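Local coordinates for uncharacterized conserved protein (Geobacillus kaustophilus, PDB 2R5X) that is of unknown function but belongs to the YugN-like family, folding as a curved antiparallel sheet with a long C-terminal helix, at residues P98-L101 against V102-Q106. The protein carries 1 engineered substitution. Numbering follows the deposited sequence.
Sequences PSSL and VSQCQ
Ser103 grips the carbonyl of Ser99 twice: its backbone N lies 3.0 Å from Ser99 O, and its hydroxyl OG donates to the same Ser99 O at 3.1 Å. The two donors come from opposite faces of the carbonyl plane, OG tilted 32° out of it. With chi1 at -61° the hydroxyl stands opposite its own carbonyl carbon and beside its own N, which directs it back to the carbonyl one turn earlier. One residue on, Gln104 N bonds to Ser100 O at 3.1 Å, and its side chain, with CG set beside the backbone N, runs back along the helix so that NE2 adds a weak, bent bond of 3.3 Å to Ser100 O. On the buried side the link is apolar: Leu101 CD2 meets Cys105 SG at 4.1 Å, one turn apart, the same pair that is joined through Cys105 N and Leu101 O. Pro98, the N-cap residue, opens the helix by accepting from Val102 N through Pro98 O at 3.2 Å, with the donor in the carbonyl plane, while Val102 CG2 lies close beside the same oxygen.

Outside these first two turns of helix 99-117, Leu101 and Cys105 both rest on Tyr46 and Met80 of the sheet, and Pro98 joins Leu101 on Tyr53. The start of the helix is thus amphipathic: an apolar face is laid on the strands, while on the exposed side Ser103, and weakly Gln104, add side-chain bonds to carbonyls that already accept i to i+4 backbone bonds.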
ATOM      1  N   PRO A  98      -0.839 -11.753 -13.958  1.00 28.94           N
ATOM      2  CA  PRO A  98       0.416 -11.845 -14.700  1.00 30.52           C
ATOM      3  C   PRO A  98       1.623 -11.882 -13.779  1.00 33.06           C
ATOM      4  O   PRO A  98       1.742 -11.046 -12.889  1.00 24.20           O
ATOM      5  CB  PRO A  98       0.432 -10.557 -15.537  1.00 40.61           C
ATOM      6  CG  PRO A  98      -0.529  -9.638 -14.891  1.00 37.76           C
ATOM      7  CD  PRO A  98      -1.539 -10.477 -14.193  1.00 38.67           C
ATOM      8  N   SER A  99       2.512 -12.846 -14.004  1.00 35.12           N
ATOM      9  CA  SER A  99       3.675 -13.059 -13.135  1.00 36.05           C
ATOM     10  C   SER A  99       4.634 -11.864 -13.086  1.00 33.69           C
ATOM     11  O   SER A  99       5.208 -11.578 -12.035  1.00 40.76           O
ATOM     12  CB  SER A  99       4.428 -14.326 -13.546  1.00 35.51           C
ATOM     13  OG  SER A  99       4.760 -14.276 -14.922  1.00 37.84           O
ATOM     14  N   SER A 100       4.787 -11.174 -14.216  1.00 30.97           N
ATOM     15  CA  SER A 100       5.646  -9.987 -14.302  1.00 38.94           C
ATOM     16  C   SER A 100       5.159  -8.856 -13.400  1.00 33.44           C
ATOM     17  O   SER A 100       5.957  -8.182 -12.750  1.00 33.02           O
ATOM     18  CB  SER A 100       5.728  -9.482 -15.745  1.00 40.16           C
ATOM     19  OG  SER A 100       4.442  -9.145 -16.238  1.00 52.89           O
ATOM     20  N   LEU A 101       3.848  -8.656 -13.370  1.00 26.25           N
ATOM     21  CA  LEU A 101       3.259  -7.600 -12.549  1.00 36.61           C
ATOM     22  C   LEU A 101       3.338  -7.942 -11.060  1.00 28.84           C
ATOM     23  O   LEU A 101       3.565  -7.064 -10.229  1.00 38.35           O
ATOM     24  CB  LEU A 101       1.817  -7.333 -12.971  1.00 29.34           C
ATOM     25  CG  LEU A 101       1.510  -5.866 -13.206  1.00 52.64           C
ATOM     26  CD1 LEU A 101       0.558  -5.725 -14.376  1.00 74.69           C
ATOM     27  CD2 LEU A 101       0.952  -5.239 -11.942  1.00 80.56           C
ATOM     28  N   VAL A 102       3.178  -9.226 -10.747  1.00 28.17           N
ATOM     29  CA  VAL A 102       3.391  -9.762  -9.396  1.00 28.91           C
ATOM     30  C   VAL A 102       4.799  -9.496  -8.885  1.00 30.97           C
ATOM     31  O   VAL A 102       4.983  -9.074  -7.735  1.00 38.16           O
ATOM     32  CB  VAL A 102       3.083 -11.278  -9.351  1.00 31.74           C
ATOM     33  CG1 VAL A 102       3.506 -11.911  -8.017  1.00 30.20           C
ATOM     34  CG2 VAL A 102       1.616 -11.509  -9.609  1.00 36.63           C
ATOM     35  N   SER A 103       5.785  -9.722  -9.753  1.00 28.52           N
ATOM     36  CA  SER A 103       7.186  -9.483  -9.420  1.00 27.02           C
ATOM     37  C   SER A 103       7.479  -8.004  -9.181  1.00 25.19           C
ATOM     38  O   SER A 103       8.187  -7.665  -8.235  1.00 30.24           O
ATOM     39  CB  SER A 103       8.107 -10.053 -10.503  1.00 35.91           C
ATOM     40  OG  SER A 103       7.928 -11.456 -10.612  1.00 46.01           O
ATOM     41  N   GLN A 104       6.920  -7.135 -10.025  1.00 31.07           N
ATOM     42  CA  GLN A 104       7.046  -5.683  -9.870  1.00 29.93           C
ATOM     43  C   GLN A 104       6.456  -5.185  -8.548  1.00 32.01           C
ATOM     44  O   GLN A 104       7.055  -4.340  -7.872  1.00 22.98           O
ATOM     45  CB  GLN A 104       6.389  -4.956 -11.052  1.00 32.49           C
ATOM     46  CG  GLN A 104       7.208  -5.006 -12.336  1.00 33.15           C
ATOM     47  CD  GLN A 104       6.428  -4.591 -13.566  1.00 44.50           C
ATOM     48  OE1 GLN A 104       5.878  -3.490 -13.629  1.00 63.71           O
ATOM     49  NE2 GLN A 104       6.395  -5.468 -14.565  1.00 46.43           N
ATOM     50  N   CYS A 105       5.290  -5.713  -8.185  1.00 26.30           N
ATOM     51  CA  CYS A 105       4.640  -5.349  -6.923  1.00 28.48           C
ATOM     52  C   CYS A 105       5.440  -5.841  -5.726  1.00 24.88           C
ATOM     53  O   CYS A 105       5.559  -5.143  -4.728  1.00 23.68           O
ATOM     54  CB  CYS A 105       3.214  -5.893  -6.860  1.00 27.46           C
ATOM     55  SG  CYS A 105       2.069  -5.113  -8.003  1.00 33.35           S
ATOM     56  N   GLN A 106       5.998  -7.038  -5.837  1.00 27.76           N
ATOM     57  CA  GLN A 106       6.916  -7.555  -4.819  1.00 34.33           C
ATOM     58  C   GLN A 106       8.116  -6.639  -4.603  1.00 26.15           C
ATOM     59  O   GLN A 106       8.532  -6.428  -3.466  1.00 33.21           O
ATOM     60  CB  GLN A 106       7.382  -8.966  -5.179  1.00 32.76           C
ATOM     61  CG  GLN A 106       6.400 -10.053  -4.772  1.00 42.11           C
ATOM     62  CD  GLN A 106       6.689 -11.397  -5.422  1.00 44.12           C
ATOM     63  OE1 GLN A 106       7.671 -11.556  -6.148  1.00 68.58           O
ATOM     64  NE2 GLN A 106       5.823 -12.374  -5.161  1.00 49.35           N
TER